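Long-range contacts in peptide synthetase, module 7 (Actinoplanes teichomyceticus, PDB 4TX3), which is a condensation-family domain of a nonribosomal peptide synthetase, probably recruiting the oxygenases that crosslink the antibiotic precursor peptide: residues Leu221-Ala226 and Asp425-Asp430; Arg233-Val238 and Glu393-Asp398. One frame throughout, in Å; residues are numbered along the deposited sequence.

From the N terminus, the chain first builds most of one lobe, with strand 40-49 in its sheet, and then reaches the second lobe. There Leu221-Ala226, in the loop after helix 200-211, awaits Asp425-Asp430, and interaction 1 closes the outer loop. Arg233-Val238 follows, leading into edge strand 235-242, and meets Glu393-Asp398 as the chain returns from strand 383-388 of the first lobe's sheet; interaction 2 is thus nested inside interaction 1. The first ties the loop to the start of helix 429-448, the second ties the entry to that strand to the returning crossover. A salt bridge from Arg234 to Asp425 joins them directly.

Interaction 1 of 2, residues Leu221-Ala226 and Asp425-Asp430; sequences LPFDRA and DLFDHD. With SO4 (sulfate ion), chain G.
Leu221 and Pro222 meet the rim of the Phe427 ring where the loop of 221-226 makes an inverse gamma turn beside the start of helix 429-448 in the condensation fold. CB of Leu221 lies in the plane of that ring, 4.0 Å from CZ. Pro222 suits the centre of the turn, since its ring already restricts phi, and its O also faces the ring edge, 3.4 Å from CE1 of Phe427. The Phe223 side chain runs beside Leu426, pointing the same way, with CE1 3.6 Å from CD1 of Leu426; against the Phe427 ring it is tilted, the planes 33° apart. Leu399 and Asp398 add to this packing.

At Asp224 the contact turns polar. Its N donates to O of Leu426 over 2.6 Å, almost straight along the carbonyl. Its carboxylate takes the N-H of Asp428 at 2.7 Å on the anti side of OD2, 21° out of the carboxylate plane. Thr431 OG1 bonds to the same oxygen, so an aspartate from a distant loop serves N-H and hydroxyl groups at a helix start where Asp428 itself makes no capping bond. OD2 of Asp224 and OD2 of Asp428 are like charges close together, 3.6 Å apart. The long Arg225 chain bends at chi2 and chi3, and its NH1 donates weakly to O of Asp425; NH2 of Arg225 and OD1 of Asp428 are modelled too close, so both places are uncertain. Beyond them, a sulfate, probably from the crystallisation liquor, accepts the N-H of His429 through its O3.

Interaction 2 of 2, residues Arg233-Val238 and Glu393-Asp398; sequences RRAGTV and EAIELD. With SO4 (sulfate ion), chain F.
Ile395 N donates to O of Arg233 over 3.1 Å, the one hydrogen bond between the two segments. Two CA-H...O contacts flank it: CA of Ala394 approaches that same oxygen, and CA of Arg233 lies 3.4 Å from O of Ile395. Next to this, the small CB of Ala235 lets the branch of Ile395 come close, with CG2 3.6 Å away. CG1 of Ile395 stands anti to the backbone N (chi1 -170°), which puts CG2 between N and carbonyl carbon, against Ala235 and O of Arg234.

The Arg233 chain, extended from CG to NE, runs alongside Glu396 and touches its CG with NE at 4.1 Å. Their charges attract only loosely, because OE2 of Glu396 lies well out of the guanidinium plane and is bridged instead to Arg39. Arginine suits the place through its several N-H groups: NH1 bonds O of Arg37, NH2 bonds O of Leu29, and NH1 also reaches, at 3.1 Å, sulfate O3, which lies at the edge of the guanidinium, in its plane. Arg39 and His142 bind this sulfate too; His142 falls where condensation domains carry the first histidine of HHxxxDG, so the ion probably marks the counterpart of their active site.

Farther out, Glu393 bonds N of Ser42 in strand 40-49, whereas Gly236 pairs with Tyr422 of strand 413-423, so the contact lies between the two lobes' sheets.

Interaction 1 of 2, residues Leu221-Ala226 and Asp425-Asp430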
# COMPACT_ATOMS: atom_id res chain seq x y z
N LEU B 221 1.54 38.14 9.06
CA LEU B 221 2.62 37.55 8.25
C LEU B 221 3.33 38.64 7.44
O LEU B 221 2.80 39.73 7.28
CB LEU B 221 2.06 36.45 7.35
CG LEU B 221 1.34 35.28 8.04
CD1 LEU B 221 0.38 34.59 7.08
CD2 LEU B 221 2.32 34.25 8.62
N PRO B 222 4.52 38.36 6.91
CA PRO B 222 5.20 39.47 6.22
C PRO B 222 4.69 39.70 4.79
O PRO B 222 5.40 39.39 3.81
CB PRO B 222 6.67 39.02 6.21
CG PRO B 222 6.58 37.53 6.15
CD PRO B 222 5.38 37.16 7.01
N PHE B 223 3.49 40.27 4.67
CA PHE B 223 2.86 40.48 3.37
C PHE B 223 3.65 41.47 2.50
O PHE B 223 4.32 42.35 3.02
CB PHE B 223 1.42 40.99 3.54
CG PHE B 223 0.51 40.04 4.27
CD1 PHE B 223 0.32 38.75 3.81
CD2 PHE B 223 -0.18 40.45 5.40
CE1 PHE B 223 -0.54 37.88 4.49
CE2 PHE B 223 -1.03 39.59 6.08
CZ PHE B 223 -1.21 38.31 5.62
N ASP B 224 3.58 41.31 1.18
CA ASP B 224 4.15 42.29 0.26
C ASP B 224 3.03 43.16 -0.33
O ASP B 224 3.30 44.25 -0.84
CB ASP B 224 4.93 41.59 -0.86
CG ASP B 224 6.26 41.03 -0.38
OD1 ASP B 224 7.07 41.79 0.19
OD2 ASP B 224 6.50 39.83 -0.57
N ARG B 225 1.80 42.68 -0.24
CA ARG B 225 0.61 43.40 -0.71
C ARG B 225 -0.57 43.13 0.19
O ARG B 225 -0.65 42.08 0.83
CB ARG B 225 0.22 43.00 -2.13
CG ARG B 225 1.19 43.32 -3.19
CD ARG B 225 1.12 42.30 -4.30
NE ARG B 225 2.49 42.04 -4.71
CZ ARG B 225 3.12 40.89 -4.56
NH1 ARG B 225 2.51 39.84 -4.05
NH2 ARG B 225 4.38 40.79 -4.96
N ALA B 226 -1.52 44.06 0.20
CA ALA B 226 -2.72 43.88 1.00
C ALA B 226 -3.57 42.74 0.43
O ALA B 226 -3.51 42.46 -0.77
CB ALA B 226 -3.52 45.17 1.07
N ASP B 425 -0.42 36.43 -4.50
CA ASP B 425 -1.13 37.69 -4.29
C ASP B 425 -0.56 38.49 -3.13
O ASP B 425 -0.61 39.72 -3.13
CB ASP B 425 -2.61 37.42 -4.01
CG ASP B 425 -3.44 37.29 -5.26
OD1 ASP B 425 -2.86 37.22 -6.37
OD2 ASP B 425 -4.68 37.24 -5.14
N LEU B 426 -0.04 37.77 -2.14
CA LEU B 426 0.36 38.35 -0.87
C LEU B 426 1.87 38.41 -0.72
O LEU B 426 2.39 39.29 -0.04
CB LEU B 426 -0.22 37.55 0.30
CG LEU B 426 -1.73 37.34 0.37
CD1 LEU B 426 -2.09 36.47 1.57
CD2 LEU B 426 -2.47 38.66 0.44
N PHE B 427 2.57 37.45 -1.33
CA PHE B 427 4.01 37.32 -1.13
C PHE B 427 4.81 37.30 -2.43
O PHE B 427 4.40 36.70 -3.42
CB PHE B 427 4.34 36.04 -0.36
CG PHE B 427 3.67 35.93 0.98
CD1 PHE B 427 4.14 36.66 2.07
CD2 PHE B 427 2.59 35.07 1.16
CE1 PHE B 427 3.54 36.54 3.32
CE2 PHE B 427 1.97 34.95 2.40
CZ PHE B 427 2.45 35.69 3.48
N ASP B 428 5.96 37.95 -2.40
CA ASP B 428 6.99 37.81 -3.41
C ASP B 428 7.85 36.59 -3.13
O ASP B 428 7.94 36.15 -1.98
CB ASP B 428 7.86 39.06 -3.46
CG ASP B 428 7.17 40.20 -4.13
OD1 ASP B 428 6.43 39.92 -5.09
OD2 ASP B 428 7.34 41.36 -3.69
N HIS B 429 8.51 36.07 -4.17
CA HIS B 429 9.34 34.86 -4.06
C HIS B 429 10.43 35.00 -3.02
O HIS B 429 10.75 34.03 -2.33
CB HIS B 429 9.97 34.52 -5.42
CG HIS B 429 10.73 33.23 -5.43
ND1 HIS B 429 12.09 33.17 -5.18
CD2 HIS B 429 10.33 31.96 -5.65
CE1 HIS B 429 12.49 31.91 -5.25
NE2 HIS B 429 11.45 31.16 -5.54
N ASP B 430 11.01 36.20 -2.90
CA ASP B 430 12.11 36.42 -1.94
C ASP B 430 11.63 36.43 -0.49
O ASP B 430 12.32 35.94 0.41
CB ASP B 430 12.88 37.72 -2.26
CG ASP B 430 12.00 38.97 -2.27
OD1 ASP B 430 11.06 39.09 -1.44
OD2 ASP B 430 12.27 39.87 -3.10
S SO4 G . 8.21 37.30 -7.71
O1 SO4 G . 7.92 36.45 -8.88
O2 SO4 G . 7.56 38.61 -7.84
O3 SO4 G . 7.71 36.64 -6.50
O4 SO4 G . 9.66 37.48 -7.59

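Interaction 2 of 2, residues Arg233-Val238 and Glu393-Asp398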
# COMPACT_ATOMS: atom_id res chain seq x y z
N ARG B 233 -5.90 33.02 -6.03
CA ARG B 233 -5.41 31.69 -5.64
C ARG B 233 -4.17 31.24 -6.41
O ARG B 233 -3.87 30.05 -6.45
CB ARG B 233 -6.50 30.62 -5.78
CG ARG B 233 -7.74 30.85 -4.95
CD ARG B 233 -8.68 29.65 -5.08
NE ARG B 233 -9.98 29.88 -4.45
CZ ARG B 233 -11.16 29.65 -5.03
NH1 ARG B 233 -11.23 29.14 -6.25
NH2 ARG B 233 -12.28 29.91 -4.37
N ARG B 234 -3.42 32.17 -7.00
CA ARG B 234 -2.17 31.80 -7.67
C ARG B 234 -1.11 31.45 -6.63
O ARG B 234 -1.12 31.96 -5.52
CB ARG B 234 -1.67 32.92 -8.59
CG ARG B 234 -2.51 33.14 -9.84
CD ARG B 234 -1.98 34.29 -10.70
NE ARG B 234 -2.01 35.57 -9.98
CZ ARG B 234 -0.94 36.24 -9.54
NH1 ARG B 234 0.30 35.82 -9.81
NH2 ARG B 234 -1.11 37.38 -8.87
N ALA B 235 -0.17 30.60 -7.00
CA ALA B 235 0.78 30.07 -6.04
C ALA B 235 2.17 29.96 -6.61
O ALA B 235 2.35 29.57 -7.76
CB ALA B 235 0.32 28.71 -5.54
N GLY B 236 3.17 30.29 -5.79
CA GLY B 236 4.55 30.05 -6.14
C GLY B 236 5.12 29.04 -5.17
O GLY B 236 4.49 28.72 -4.16
N THR B 237 6.32 28.54 -5.45
CA THR B 237 6.97 27.63 -4.51
C THR B 237 8.43 27.97 -4.35
O THR B 237 9.00 28.66 -5.18
CB THR B 237 6.86 26.16 -4.95
OG1 THR B 237 7.41 26.01 -6.26
CG2 THR B 237 5.42 25.72 -4.97
N VAL B 238 9.01 27.51 -3.24
CA VAL B 238 10.44 27.58 -2.98
C VAL B 238 10.85 26.27 -2.31
O VAL B 238 10.16 25.78 -1.41
CB VAL B 238 10.82 28.79 -2.06
CG1 VAL B 238 10.46 30.10 -2.72
CG2 VAL B 238 10.12 28.71 -0.71
N GLU B 393 -0.60 23.48 -7.75
CA GLU B 393 -2.06 23.63 -7.61
C GLU B 393 -2.46 24.98 -7.00
O GLU B 393 -1.67 25.62 -6.32
CB GLU B 393 -2.64 22.49 -6.75
CG GLU B 393 -2.22 21.08 -7.19
CD GLU B 393 -2.80 20.62 -8.55
OE1 GLU B 393 -3.46 21.42 -9.26
OE2 GLU B 393 -2.59 19.43 -8.90
N ALA B 394 -3.70 25.39 -7.27
CA ALA B 394 -4.25 26.61 -6.67
C ALA B 394 -4.22 26.52 -5.14
O ALA B 394 -4.44 25.45 -4.57
CB ALA B 394 -5.67 26.85 -7.15
N ILE B 395 -3.94 27.64 -4.49
CA ILE B 395 -3.82 27.69 -3.03
C ILE B 395 -4.87 28.62 -2.41
O ILE B 395 -5.16 29.69 -2.95
CB ILE B 395 -2.40 28.13 -2.60
CG1 ILE B 395 -2.20 27.94 -1.10
CG2 ILE B 395 -2.11 29.58 -3.00
CD1 ILE B 395 -0.78 28.25 -0.65
N GLU B 396 -5.45 28.19 -1.28
CA GLU B 396 -6.41 28.99 -0.52
C GLU B 396 -5.76 29.56 0.73
O GLU B 396 -6.21 30.56 1.28
CB GLU B 396 -7.63 28.17 -0.11
CG GLU B 396 -8.53 27.74 -1.25
CD GLU B 396 -9.74 26.97 -0.74
OE1 GLU B 396 -9.54 25.87 -0.18
OE2 GLU B 396 -10.87 27.48 -0.88
N LEU B 397 -4.72 28.89 1.20
CA LEU B 397 -3.95 29.33 2.35
C LEU B 397 -2.99 30.47 1.99
O LEU B 397 -2.67 30.69 0.81
CB LEU B 397 -3.16 28.15 2.92
CG LEU B 397 -3.95 27.00 3.54
CD1 LEU B 397 -3.05 25.80 3.75
CD2 LEU B 397 -4.57 27.41 4.85
N ASP B 398 -2.52 31.19 2.99
CA ASP B 398 -1.44 32.16 2.79
C ASP B 398 -0.11 31.43 2.59
O ASP B 398 0.62 31.70 1.62
CB ASP B 398 -1.37 33.12 3.97
CG ASP B 398 -2.63 33.96 4.10
OD1 ASP B 398 -3.61 33.68 3.36
OD2 ASP B 398 -2.65 34.89 4.93
S SO4 F . -13.75 26.78 -8.12
O1 SO4 F . -14.96 25.97 -7.99
O2 SO4 F . -13.56 27.13 -9.53
O3 SO4 F . -13.90 28.02 -7.35
O4 SO4 F . -12.60 26.01 -7.62